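Local coordinates for large ribosomal subunit protein uL10 (PDB 1ZAV), which forms part of the base of the ribosomal stalk, binding large-subunit rRNA and L7/L12 dimers and probably helping the ribosome engage GTP-bound translation factors, at residues A[24-29]-A[122-127]; A[42-47]-A[104-109]; A[99-104]-A[128-133]. All blocks are in the same frame, centred on the assembly; numbering follows the deposited sequence.

The three contacts tie parts of one alpha/beta domain together. Contact 1 joins two strands of its sheet. Contact 3 joins two helices packed on the same face of that sheet, and contact 2 joins helix 94-106 to helix 35-49. The centres of contacts 1 and 3 lie about 10 Å apart, as do those of contacts 2 and 3; contacts 1 and 2 are about 16 Å apart. Phe-124 of contact 1 continues into contact 3, with CE1 3.8 Å from Val-129 CG2. Tyr-104 belongs to contacts 2 and 3, and its OH probably bonds to Asp-29 O. After helix 126-133 the chain continues into helix 138-176, in the region that binds L7/L12 dimers.

Contact 1. Residues A[24-29]-A[122-127]; sequences LILFAD and KKFTAE
Leu-24, Ile-25 and Leu-26 meet Phe-124 across two strands of one antiparallel sheet that are not direct neighbours. The axes of strand 24-28 and strand 122-125 come within 9.1 Å. Their directions differ by only 27°, so they run roughly parallel. Strand 114-119 lies between them and runs against both. They are next-but-one strands in the sheet of the uL10 alpha/beta domain, whose order is 53-58, 83-88, 24-28, 114-119, 122-125. No hydrogen bond joins the two segments. Backbone hydrogen bonds of Ile-25 with Phe-118 and of Phe-27 with Gly-116 tie strand 24-28 to the strand between.

A single aromatic side chain bridges the gap. Phe-124 has its CG between the backbone N and the carbonyl carbon, chi1 65°, a placement that points the far end of the ring at strand 24-28. Leu-24 and Leu-26 meet the ring near its plane, at the edge, and each crosses the phenylalanine side chain at about a right angle. Leu-24 brings CD1 to 4.0 Å from Phe-124 CE2. Ile-25 takes part through its backbone, with O at 4.2 Å from the same CE2 of Phe-124. That approach is loose and oblique to the ring.

All the touching residues are buried. Leu-24 and Leu-26 also pack on Val-97 of helix 94-106, which places this layer between the sheet and its helices. The adjoining strand also takes part, since Phe-124 touches Leu-119.

Leu-26 has CG anti to its backbone N, chi1 -180°. Both its branch point and one methyl then reach the end of the ring: CG and CD1 of Leu-26 each lie 4.1 Å from Phe-124 CZ.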
# COMPACT_ATOMS: atom_id res chain seq x y z
N LEU A 24 -8.55 -20.66 -9.34
CA LEU A 24 -7.19 -20.60 -9.86
C LEU A 24 -6.97 -21.70 -10.89
O LEU A 24 -7.43 -22.83 -10.72
CB LEU A 24 -6.16 -20.76 -8.72
CG LEU A 24 -4.73 -21.08 -9.21
CD1 LEU A 24 -4.16 -19.85 -9.90
CD2 LEU A 24 -3.82 -21.47 -8.04
N ILE A 25 -6.29 -21.33 -11.96
CA ILE A 25 -5.90 -22.24 -13.02
C ILE A 25 -4.50 -21.72 -13.37
O ILE A 25 -4.36 -20.61 -13.87
CB ILE A 25 -6.81 -22.14 -14.29
CG1 ILE A 25 -8.24 -22.57 -13.95
CG2 ILE A 25 -6.27 -23.04 -15.39
CD1 ILE A 25 -9.24 -22.39 -15.12
N LEU A 26 -3.47 -22.50 -13.05
CA LEU A 26 -2.11 -22.11 -13.36
C LEU A 26 -1.49 -23.18 -14.25
O LEU A 26 -1.56 -24.38 -13.96
CB LEU A 26 -1.30 -21.91 -12.06
CG LEU A 26 0.17 -21.49 -12.20
CD1 LEU A 26 0.66 -20.81 -10.93
CD2 LEU A 26 1.01 -22.71 -12.53
N PHE A 27 -0.88 -22.74 -15.35
CA PHE A 27 -0.29 -23.65 -16.31
C PHE A 27 1.20 -23.77 -16.09
O PHE A 27 1.91 -22.77 -16.07
CB PHE A 27 -0.57 -23.14 -17.71
CG PHE A 27 -2.03 -22.96 -17.99
CD1 PHE A 27 -2.80 -24.05 -18.40
CD2 PHE A 27 -2.64 -21.72 -17.82
CE1 PHE A 27 -4.18 -23.90 -18.65
CE2 PHE A 27 -4.01 -21.56 -18.07
CZ PHE A 27 -4.78 -22.65 -18.48
N ALA A 28 1.66 -25.01 -15.96
CA ALA A 28 3.08 -25.30 -15.71
C ALA A 28 3.71 -26.35 -16.62
O ALA A 28 3.06 -27.31 -17.05
CB ALA A 28 3.25 -25.74 -14.26
N ASP A 29 4.99 -26.15 -16.91
CA ASP A 29 5.78 -27.08 -17.70
C ASP A 29 6.35 -28.02 -16.64
O ASP A 29 7.16 -27.60 -15.82
CB ASP A 29 6.92 -26.34 -18.41
CG ASP A 29 7.90 -27.28 -19.09
OD1 ASP A 29 7.89 -28.50 -18.79
OD2 ASP A 29 8.69 -26.80 -19.93
N LYS A 122 -9.11 -13.56 -13.41
CA LYS A 122 -8.20 -12.57 -13.98
C LYS A 122 -6.96 -13.27 -14.54
O LYS A 122 -6.35 -14.09 -13.87
CB LYS A 122 -7.77 -11.56 -12.92
CG LYS A 122 -8.90 -10.76 -12.31
CD LYS A 122 -8.44 -9.98 -11.07
CE LYS A 122 -7.30 -9.01 -11.39
NZ LYS A 122 -6.88 -8.22 -10.20
N LYS A 123 -6.58 -12.92 -15.76
CA LYS A 123 -5.41 -13.51 -16.39
C LYS A 123 -4.13 -12.93 -15.78
O LYS A 123 -4.06 -11.74 -15.51
CB LYS A 123 -5.44 -13.23 -17.90
CG LYS A 123 -4.25 -13.77 -18.67
CD LYS A 123 -4.36 -13.44 -20.15
CE LYS A 123 -3.23 -14.06 -20.93
NZ LYS A 123 -3.33 -13.81 -22.39
N PHE A 124 -3.14 -13.78 -15.54
CA PHE A 124 -1.86 -13.29 -15.02
C PHE A 124 -0.75 -13.95 -15.83
O PHE A 124 -0.92 -15.08 -16.32
CB PHE A 124 -1.70 -13.57 -13.51
CG PHE A 124 -1.65 -15.04 -13.15
CD1 PHE A 124 -0.45 -15.74 -13.17
CD2 PHE A 124 -2.80 -15.70 -12.72
CE1 PHE A 124 -0.39 -17.07 -12.79
CE2 PHE A 124 -2.75 -17.03 -12.34
CZ PHE A 124 -1.54 -17.72 -12.37
N THR A 125 0.36 -13.24 -16.01
CA THR A 125 1.47 -13.75 -16.79
C THR A 125 2.51 -14.45 -15.94
O THR A 125 2.45 -14.40 -14.71
CB THR A 125 2.18 -12.62 -17.56
OG1 THR A 125 2.68 -11.67 -16.61
CG2 THR A 125 1.20 -11.92 -18.50
N ALA A 126 3.46 -15.10 -16.60
CA ALA A 126 4.53 -15.83 -15.93
C ALA A 126 5.28 -14.95 -14.92
O ALA A 126 5.54 -15.38 -13.79
CB ALA A 126 5.50 -16.39 -16.96
N GLU A 127 5.61 -13.73 -15.33
CA GLU A 127 6.33 -12.80 -14.46
C GLU A 127 5.52 -12.46 -13.22
O GLU A 127 6.09 -12.17 -12.16
CB GLU A 127 6.66 -11.51 -15.21
CG GLU A 127 7.46 -11.69 -16.49
CD GLU A 127 6.63 -12.23 -17.64
OE1 GLU A 127 7.18 -12.39 -18.75
OE2 GLU A 127 5.42 -12.48 -17.44

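Contact 2. Residues A[42-47]-A[104-109]; sequences RSRLRE and YKDKKA
Arg-44 on helix 35-49 reaches Asp-106 at the end of helix 94-106 through one salt bridge. Its NH1 donates to Asp-106 OD1 at 2.8 Å, with an angle of 151° at the hydrogen. The donor meets the anti side of OD1 and lies 32° out of the carboxylate plane. The guanidinium and carboxylate planes are 51° apart, so the two groups do not pair flat. An extended chain from CG to NE carries the charge across the gap.

A second basic group comes near. Lys-107, bent at chi2, brings NZ to 4.0 Å from Arg-44 NH2. Asp-106 probably offsets part of this like charge.

The arginine side chain also packs on Ile-99 and Phe-103 of helix 94-106, with NH1 beside the Phe-103 ring. A methionine in place of Arg-44 would probably leave the Asp-106 carboxylate without this charge partner and the two helices without this link.

The backbone closes helix 94-106 just beyond Asp-106. Ala-109 N bonds to Tyr-104 O and Lys-108 N to Lys-105 O, with Lys-108 at positive phi. The contact is an interhelical salt bridge at a helix C-terminus that ends in a Schellman motif.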
# COMPACT_ATOMS: atom_id res chain seq x y z
N ARG A 42 2.10 -32.90 -4.91
CA ARG A 42 0.70 -33.18 -4.59
C ARG A 42 0.49 -33.28 -3.09
O ARG A 42 -0.55 -32.89 -2.58
CB ARG A 42 0.24 -34.47 -5.27
CG ARG A 42 -0.08 -34.26 -6.74
CD ARG A 42 -0.44 -35.57 -7.42
NE ARG A 42 -0.87 -35.33 -8.79
CZ ARG A 42 -1.01 -36.28 -9.71
NH1 ARG A 42 -0.76 -37.56 -9.40
NH2 ARG A 42 -1.42 -35.96 -10.93
N SER A 43 1.49 -33.82 -2.39
CA SER A 43 1.41 -33.96 -0.95
C SER A 43 1.44 -32.58 -0.29
O SER A 43 0.67 -32.31 0.64
CB SER A 43 2.57 -34.81 -0.43
OG SER A 43 2.53 -36.12 -0.99
N ARG A 44 2.32 -31.70 -0.78
CA ARG A 44 2.41 -30.35 -0.22
C ARG A 44 1.09 -29.61 -0.45
O ARG A 44 0.65 -28.84 0.40
CB ARG A 44 3.57 -29.57 -0.86
CG ARG A 44 4.97 -30.11 -0.51
CD ARG A 44 6.08 -29.18 -0.99
NE ARG A 44 7.41 -29.81 -0.98
CZ ARG A 44 8.54 -29.20 -1.33
NH1 ARG A 44 8.52 -27.93 -1.73
NH2 ARG A 44 9.69 -29.86 -1.31
N LEU A 45 0.47 -29.85 -1.60
CA LEU A 45 -0.79 -29.20 -1.91
C LEU A 45 -1.90 -29.72 -1.00
O LEU A 45 -2.65 -28.94 -0.42
CB LEU A 45 -1.17 -29.44 -3.37
CG LEU A 45 -0.31 -28.64 -4.37
CD1 LEU A 45 -0.56 -29.10 -5.80
CD2 LEU A 45 -0.64 -27.15 -4.21
N ARG A 46 -2.01 -31.04 -0.88
CA ARG A 46 -3.04 -31.66 -0.06
C ARG A 46 -2.98 -31.25 1.41
O ARG A 46 -4.01 -31.01 2.04
CB ARG A 46 -2.94 -33.18 -0.19
CG ARG A 46 -3.97 -33.94 0.62
CD ARG A 46 -3.74 -35.44 0.50
NE ARG A 46 -4.01 -35.94 -0.85
CZ ARG A 46 -5.20 -35.92 -1.43
NH1 ARG A 46 -6.25 -35.42 -0.78
NH2 ARG A 46 -5.36 -36.40 -2.66
N GLU A 47 -1.77 -31.18 1.94
CA GLU A 47 -1.54 -30.79 3.32
C GLU A 47 -2.20 -29.45 3.62
O GLU A 47 -2.60 -29.18 4.75
CB GLU A 47 -0.04 -30.69 3.57
CG GLU A 47 0.37 -29.92 4.81
CD GLU A 47 1.88 -29.75 4.92
OE1 GLU A 47 2.57 -30.77 5.14
OE2 GLU A 47 2.37 -28.61 4.76
N TYR A 104 9.28 -25.58 -7.38
CA TYR A 104 10.15 -25.45 -8.54
C TYR A 104 11.50 -24.91 -8.08
O TYR A 104 12.55 -25.29 -8.61
CB TYR A 104 9.54 -24.51 -9.59
CG TYR A 104 8.68 -25.22 -10.61
CD1 TYR A 104 7.60 -26.01 -10.22
CD2 TYR A 104 8.98 -25.14 -11.97
CE1 TYR A 104 6.83 -26.71 -11.16
CE2 TYR A 104 8.22 -25.83 -12.92
CZ TYR A 104 7.15 -26.61 -12.51
OH TYR A 104 6.42 -27.31 -13.44
N LYS A 105 11.47 -24.03 -7.08
CA LYS A 105 12.70 -23.46 -6.54
C LYS A 105 13.53 -24.51 -5.83
O LYS A 105 14.74 -24.61 -6.05
CB LYS A 105 12.38 -22.31 -5.58
CG LYS A 105 12.27 -20.95 -6.26
CD LYS A 105 11.89 -19.86 -5.27
CE LYS A 105 12.88 -19.76 -4.12
NZ LYS A 105 12.47 -18.72 -3.14
N ASP A 106 12.88 -25.30 -4.98
CA ASP A 106 13.56 -26.37 -4.25
C ASP A 106 14.20 -27.36 -5.22
O ASP A 106 15.25 -27.94 -4.94
CB ASP A 106 12.57 -27.12 -3.36
CG ASP A 106 11.95 -26.25 -2.30
OD1 ASP A 106 11.06 -26.73 -1.57
OD2 ASP A 106 12.35 -25.07 -2.18
N LYS A 107 13.56 -27.55 -6.37
CA LYS A 107 14.07 -28.47 -7.38
C LYS A 107 15.03 -27.79 -8.34
O LYS A 107 15.57 -28.42 -9.24
CB LYS A 107 12.90 -29.10 -8.15
CG LYS A 107 12.46 -30.45 -7.59
CD LYS A 107 12.18 -30.36 -6.10
CE LYS A 107 12.17 -31.73 -5.46
NZ LYS A 107 11.96 -31.67 -3.99
N LYS A 108 15.24 -26.50 -8.13
CA LYS A 108 16.16 -25.74 -8.97
C LYS A 108 15.71 -25.66 -10.43
O LYS A 108 16.53 -25.71 -11.34
CB LYS A 108 17.56 -26.35 -8.89
CG LYS A 108 18.17 -26.32 -7.50
CD LYS A 108 18.25 -24.89 -6.96
CE LYS A 108 19.07 -23.98 -7.87
NZ LYS A 108 20.49 -24.44 -8.03
N ALA A 109 14.41 -25.54 -10.64
CA ALA A 109 13.87 -25.46 -12.00
C ALA A 109 13.68 -24.02 -12.45
O ALA A 109 13.49 -23.12 -11.64
CB ALA A 109 12.54 -26.21 -12.07

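Contact 3. Residues A[99-104]-A[128-133]; sequences IIYNFY and EVENIA
Tyr-101 lays its ring against helix 126-133, and Ala-133 sits over one face of it. The Ala-133 CB lies 3.9 Å from the centroid of the Tyr-101 ring and 29° off the ring normal. This is a CH-pi contact. The methyl is shifted toward the inner end of the ring, with CB of Ala-133 3.5 Å from CG of Tyr-101. The small alanine probably allows the backbones to come close here: the CA atoms of Tyr-101 and Ala-133 are 6.4 Å apart.

Tyr-101 has CG anti to the backbone N, chi1 -179°, which sends the ring out from its helix toward the other. Val-129, one turn before Ala-133, approaches the ring obliquely. Its CG1 is 4.1 Å from Tyr-101 CD1. Glu-130 runs extended past the outer end of the ring. Its CG lies 3.6 Å from Tyr-101 OH, and its carboxylate plane is nearly parallel to the ring plane. The glutamate meets the tyrosine here through its aliphatic part, and no hydrogen bond crosses the contact.

Val-129 and Ala-133 are buried, while Glu-130 is exposed. Val-129 and Ile-132 also pack on Val-97, and Ala-133 O accepts a hydrogen bond from Lys-98 NZ. These contacts join the short helix to the part of helix 94-106 just before Ile-99.

The segment axes pass 9.8 Å apart and cross steeply, at -113°. This is helix-on-helix packing on one face of an alpha/beta domain, an aromatic ring meeting an alanine and a valine one turn apart.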
# COMPACT_ATOMS: atom_id res chain seq x y z
N ILE A 99 3.02 -22.59 -3.05
CA ILE A 99 3.48 -23.96 -2.94
C ILE A 99 4.22 -24.45 -4.20
O ILE A 99 5.30 -25.03 -4.10
CB ILE A 99 2.30 -24.94 -2.62
CG1 ILE A 99 1.79 -24.68 -1.20
CG2 ILE A 99 2.76 -26.40 -2.74
CD1 ILE A 99 0.53 -25.45 -0.83
N ILE A 100 3.65 -24.21 -5.38
CA ILE A 100 4.31 -24.68 -6.58
C ILE A 100 5.51 -23.81 -6.94
O ILE A 100 6.46 -24.28 -7.56
CB ILE A 100 3.33 -24.75 -7.78
CG1 ILE A 100 3.95 -25.58 -8.91
CG2 ILE A 100 2.99 -23.35 -8.25
CD1 ILE A 100 3.01 -25.82 -10.09
N TYR A 101 5.46 -22.55 -6.55
CA TYR A 101 6.57 -21.63 -6.82
C TYR A 101 7.79 -22.12 -6.02
O TYR A 101 8.89 -22.26 -6.57
CB TYR A 101 6.21 -20.21 -6.37
CG TYR A 101 7.30 -19.19 -6.62
CD1 TYR A 101 7.51 -18.67 -7.90
CD2 TYR A 101 8.12 -18.74 -5.59
CE1 TYR A 101 8.52 -17.73 -8.14
CE2 TYR A 101 9.14 -17.81 -5.81
CZ TYR A 101 9.33 -17.30 -7.09
OH TYR A 101 10.32 -16.38 -7.32
N ASN A 102 7.59 -22.39 -4.74
CA ASN A 102 8.68 -22.86 -3.88
C ASN A 102 9.11 -24.29 -4.20
O ASN A 102 10.23 -24.70 -3.86
CB ASN A 102 8.26 -22.75 -2.41
CG ASN A 102 8.15 -21.30 -1.94
OD1 ASN A 102 7.45 -21.01 -0.97
ND2 ASN A 102 8.84 -20.40 -2.63
N PHE A 103 8.25 -25.06 -4.86
CA PHE A 103 8.59 -26.43 -5.22
C PHE A 103 9.58 -26.39 -6.37
O PHE A 103 10.60 -27.09 -6.35
CB PHE A 103 7.35 -27.22 -5.64
CG PHE A 103 7.63 -28.64 -6.02
CD1 PHE A 103 7.80 -29.62 -5.04
CD2 PHE A 103 7.75 -29.01 -7.35
CE1 PHE A 103 8.08 -30.94 -5.38
CE2 PHE A 103 8.02 -30.32 -7.71
CZ PHE A 103 8.19 -31.29 -6.73
N TYR A 104 9.28 -25.58 -7.38
CA TYR A 104 10.15 -25.45 -8.54
C TYR A 104 11.50 -24.91 -8.08
O TYR A 104 12.55 -25.29 -8.61
CB TYR A 104 9.54 -24.51 -9.59
CG TYR A 104 8.68 -25.22 -10.61
CD1 TYR A 104 7.60 -26.01 -10.22
CD2 TYR A 104 8.98 -25.14 -11.97
CE1 TYR A 104 6.83 -26.71 -11.16
CE2 TYR A 104 8.22 -25.83 -12.92
CZ TYR A 104 7.15 -26.61 -12.51
OH TYR A 104 6.42 -27.31 -13.44
N GLU A 128 4.20 -12.49 -13.34
CA GLU A 128 3.33 -12.16 -12.22
C GLU A 128 3.21 -13.30 -11.20
O GLU A 128 2.70 -13.09 -10.10
CB GLU A 128 1.93 -11.77 -12.72
CG GLU A 128 1.93 -10.64 -13.75
CD GLU A 128 0.53 -10.27 -14.22
OE1 GLU A 128 -0.21 -9.61 -13.45
OE2 GLU A 128 0.16 -10.64 -15.35
N VAL A 129 3.68 -14.49 -11.55
CA VAL A 129 3.60 -15.62 -10.62
C VAL A 129 4.34 -15.28 -9.33
O VAL A 129 3.84 -15.50 -8.23
CB VAL A 129 4.20 -16.91 -11.23
CG1 VAL A 129 4.14 -18.04 -10.21
CG2 VAL A 129 3.44 -17.29 -12.49
N GLU A 130 5.55 -14.73 -9.48
CA GLU A 130 6.36 -14.35 -8.32
C GLU A 130 5.59 -13.39 -7.41
O GLU A 130 5.67 -13.49 -6.18
CB GLU A 130 7.65 -13.67 -8.79
CG GLU A 130 8.58 -13.28 -7.64
CD GLU A 130 9.79 -12.47 -8.09
OE1 GLU A 130 10.62 -12.13 -7.23
OE2 GLU A 130 9.90 -12.18 -9.31
N ASN A 131 4.85 -12.46 -8.00
CA ASN A 131 4.08 -11.49 -7.23
C ASN A 131 3.11 -12.22 -6.30
O ASN A 131 3.07 -11.98 -5.09
CB ASN A 131 3.28 -10.57 -8.15
CG ASN A 131 4.17 -9.72 -9.05
OD1 ASN A 131 3.68 -8.99 -9.92
ND2 ASN A 131 5.48 -9.82 -8.86
N ILE A 132 2.32 -13.11 -6.88
CA ILE A 132 1.34 -13.88 -6.13
C ILE A 132 2.04 -14.72 -5.07
O ILE A 132 1.63 -14.75 -3.91
CB ILE A 132 0.55 -14.83 -7.06
CG1 ILE A 132 -0.10 -14.02 -8.20
CG2 ILE A 132 -0.52 -15.57 -6.27
CD1 ILE A 132 -0.67 -14.87 -9.31
N ALA A 133 3.11 -15.41 -5.47
CA ALA A 133 3.85 -16.28 -4.56
C ALA A 133 4.40 -15.57 -3.34
O ALA A 133 4.50 -16.17 -2.26
CB ALA A 133 4.99 -16.95 -5.32